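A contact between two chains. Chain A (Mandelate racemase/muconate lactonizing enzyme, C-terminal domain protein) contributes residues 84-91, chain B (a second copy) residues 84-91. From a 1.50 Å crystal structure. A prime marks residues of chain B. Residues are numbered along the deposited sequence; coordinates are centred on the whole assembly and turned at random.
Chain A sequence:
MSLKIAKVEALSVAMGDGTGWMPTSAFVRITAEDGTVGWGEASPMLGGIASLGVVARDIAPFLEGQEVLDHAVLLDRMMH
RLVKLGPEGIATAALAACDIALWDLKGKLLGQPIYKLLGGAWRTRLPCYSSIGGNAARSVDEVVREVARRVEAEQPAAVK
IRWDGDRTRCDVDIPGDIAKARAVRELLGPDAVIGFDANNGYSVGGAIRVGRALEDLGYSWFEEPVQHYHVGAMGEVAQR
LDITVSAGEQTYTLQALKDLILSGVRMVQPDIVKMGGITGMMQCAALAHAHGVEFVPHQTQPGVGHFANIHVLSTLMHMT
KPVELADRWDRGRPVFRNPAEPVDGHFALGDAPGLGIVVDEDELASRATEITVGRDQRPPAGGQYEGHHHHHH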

# COMPACT_ATOMS: atom_id res chain seq x y z
N LYS A 84 -13.20 -28.91 -9.81
CA LYS A 84 -11.89 -29.54 -9.67
C LYS A 84 -11.31 -29.94 -11.02
O LYS A 84 -10.22 -30.51 -11.07
N LEU A 85 -12.04 -29.64 -12.11
CA LEU A 85 -11.46 -29.76 -13.46
C LEU A 85 -10.68 -28.51 -13.85
O LEU A 85 -10.16 -28.42 -14.96
N GLY A 86 -10.61 -27.55 -12.93
CA GLY A 86 -9.87 -26.32 -13.15
C GLY A 86 -10.54 -25.18 -12.41
O GLY A 86 -10.12 -24.82 -11.32
N PRO A 87 -11.63 -24.64 -12.97
CA PRO A 87 -12.31 -25.06 -14.20
C PRO A 87 -11.85 -24.30 -15.44
O PRO A 87 -12.45 -24.46 -16.52
N GLU A 88 -10.82 -23.47 -15.30
CA GLU A 88 -10.36 -22.60 -16.39
C GLU A 88 -10.09 -23.36 -17.67
O GLU A 88 -9.44 -24.41 -17.66
N GLY A 89 -10.57 -22.79 -18.78
CA GLY A 89 -10.25 -23.31 -20.10
C GLY A 89 -11.27 -24.35 -20.53
O GLY A 89 -12.40 -24.01 -20.92
N ILE A 90 -10.87 -25.61 -20.47
CA ILE A 90 -11.73 -26.70 -20.93
C ILE A 90 -13.14 -26.70 -20.32
O ILE A 90 -14.14 -26.74 -21.04
N ALA A 91 -13.23 -26.63 -18.99
CA ALA A 91 -14.54 -26.72 -18.34
C ALA A 91 -15.34 -25.43 -18.50
O ALA A 91 -16.54 -25.48 -18.76
N LYS B 84 -3.94 -22.92 -23.83
CA LYS B 84 -5.31 -22.44 -24.08
C LYS B 84 -6.37 -23.45 -23.65
O LYS B 84 -7.55 -23.18 -23.79
N LEU B 85 -5.93 -24.58 -23.08
CA LEU B 85 -6.84 -25.51 -22.40
C LEU B 85 -7.08 -25.12 -20.95
O LEU B 85 -7.83 -25.79 -20.23
N GLY B 86 -6.46 -24.02 -20.53
CA GLY B 86 -6.64 -23.49 -19.19
C GLY B 86 -5.35 -22.81 -18.75
O GLY B 86 -5.24 -21.59 -18.81
N PRO B 87 -4.34 -23.59 -18.33
CA PRO B 87 -4.29 -25.06 -18.29
C PRO B 87 -4.68 -25.66 -16.95
O PRO B 87 -4.53 -26.88 -16.75
N GLU B 88 -5.19 -24.83 -16.05
CA GLU B 88 -5.52 -25.27 -14.69
C GLU B 88 -6.41 -26.50 -14.68
O GLU B 88 -7.40 -26.58 -15.41
N GLY B 89 -6.06 -27.46 -13.82
CA GLY B 89 -6.93 -28.62 -13.59
C GLY B 89 -6.64 -29.74 -14.57
O GLY B 89 -5.68 -30.48 -14.42
N ILE B 90 -7.49 -29.87 -15.58
CA ILE B 90 -7.37 -30.99 -16.51
C ILE B 90 -5.98 -31.10 -17.15
O ILE B 90 -5.34 -32.16 -17.12
N ALA B 91 -5.50 -30.00 -17.74
CA ALA B 91 -4.23 -30.04 -18.45
C ALA B 91 -3.04 -30.13 -17.50
O ALA B 91 -2.10 -30.88 -17.77

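This is a compact, nearly twofold-symmetric contact in which two copies of one loop bring their glycines together, pair through the backbone and pack a small apolar cluster beside it. The CA atoms of Gly86 and Gly89′ lie 3.8 Å apart, those of Gly89 and Gly86′ 3.7 Å. A modelled CB on Gly89 would fall 2.1 Å from Leu85′ O, and one on Gly86 2.6 Å from Glu88′ O, so side chains are excluded here.

That closeness lets Ile90 N donate a hydrogen bond to Leu85′ O (3.1 Å, N-H...O angle 151°), mirrored by Ile90′ N to Leu85 O (3.1 Å, 145°). Each carbonyl also receives a CA-H...O contact, as from Gly89 CA to Leu85′ O at 3.5 Å.

Ile90 starts sideways, but its m, t rotamer brings the end nearer: CD1 lies 3.7 Å from Leu85′ CB and 3.7 Å from Ile90′ CG2. Leu85, also m, t and sideways, receives Ile90′ CD1 at 3.7 Å from its CB.

Glu88 and Glu88′ point toward the partner, both with chi1 m. Glu88 OE1 approaches Glu88′ CB at 3.2 Å, while Glu88 OE2 and Glu88′ OE2 sit 3.5 Å apart, a like-charge approach without a hydrogen bond. Lys84 and Pro87 point away.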

# COMPACT_ATOMS: atom_id res chain seq x y z
CB LYS A 84 -11.94 -30.74 -8.72
CG LYS A 84 -12.48 -30.45 -7.33
CD LYS A 84 -11.36 -30.18 -6.35
CE LYS A 84 -11.85 -30.06 -4.92
NZ LYS A 84 -10.79 -30.38 -3.93
CB LEU A 85 -12.57 -30.02 -14.50
CG LEU A 85 -13.34 -31.33 -14.30
CD1 LEU A 85 -14.36 -31.47 -15.42
CD2 LEU A 85 -12.42 -32.55 -14.25
CB PRO A 87 -13.76 -24.75 -13.89
CG PRO A 87 -13.66 -23.47 -13.11
CD PRO A 87 -12.45 -23.66 -12.22
CB GLU A 88 -9.07 -21.88 -16.03
CG GLU A 88 -9.18 -20.90 -14.87
CD GLU A 88 -8.92 -21.51 -13.51
OE1 GLU A 88 -9.11 -22.73 -13.34
OE2 GLU A 88 -8.52 -20.76 -12.59
CB ILE A 90 -11.05 -28.07 -20.72
CG1 ILE A 90 -9.86 -28.24 -21.66
CG2 ILE A 90 -12.03 -29.21 -20.97
CD1 ILE A 90 -8.91 -29.32 -21.18
CB ALA A 91 -14.39 -27.11 -16.87
CB LYS B 84 -5.50 -22.02 -25.54
CG LYS B 84 -4.51 -20.98 -26.07
CD LYS B 84 -5.10 -19.59 -25.94
CE LYS B 84 -4.25 -18.53 -26.64
NZ LYS B 84 -5.10 -17.52 -27.32
CB LEU B 85 -6.33 -26.97 -22.48
CG LEU B 85 -6.15 -27.55 -23.88
CD1 LEU B 85 -5.66 -28.99 -23.76
CD2 LEU B 85 -7.45 -27.46 -24.69
CB PRO B 87 -2.82 -25.33 -18.60
CG PRO B 87 -2.11 -24.19 -17.92
CD PRO B 87 -3.02 -22.99 -18.08
CB GLU B 88 -6.28 -24.18 -13.93
CG GLU B 88 -5.49 -22.92 -13.60
CD GLU B 88 -5.64 -21.85 -14.67
OE1 GLU B 88 -5.85 -22.19 -15.86
OE2 GLU B 88 -5.52 -20.65 -14.32
CB ILE B 90 -8.46 -30.91 -17.59
CG1 ILE B 90 -9.83 -31.22 -16.97
CG2 ILE B 90 -8.18 -31.91 -18.71
CD1 ILE B 90 -11.01 -30.76 -17.80
CB ALA B 91 -4.10 -28.86 -19.41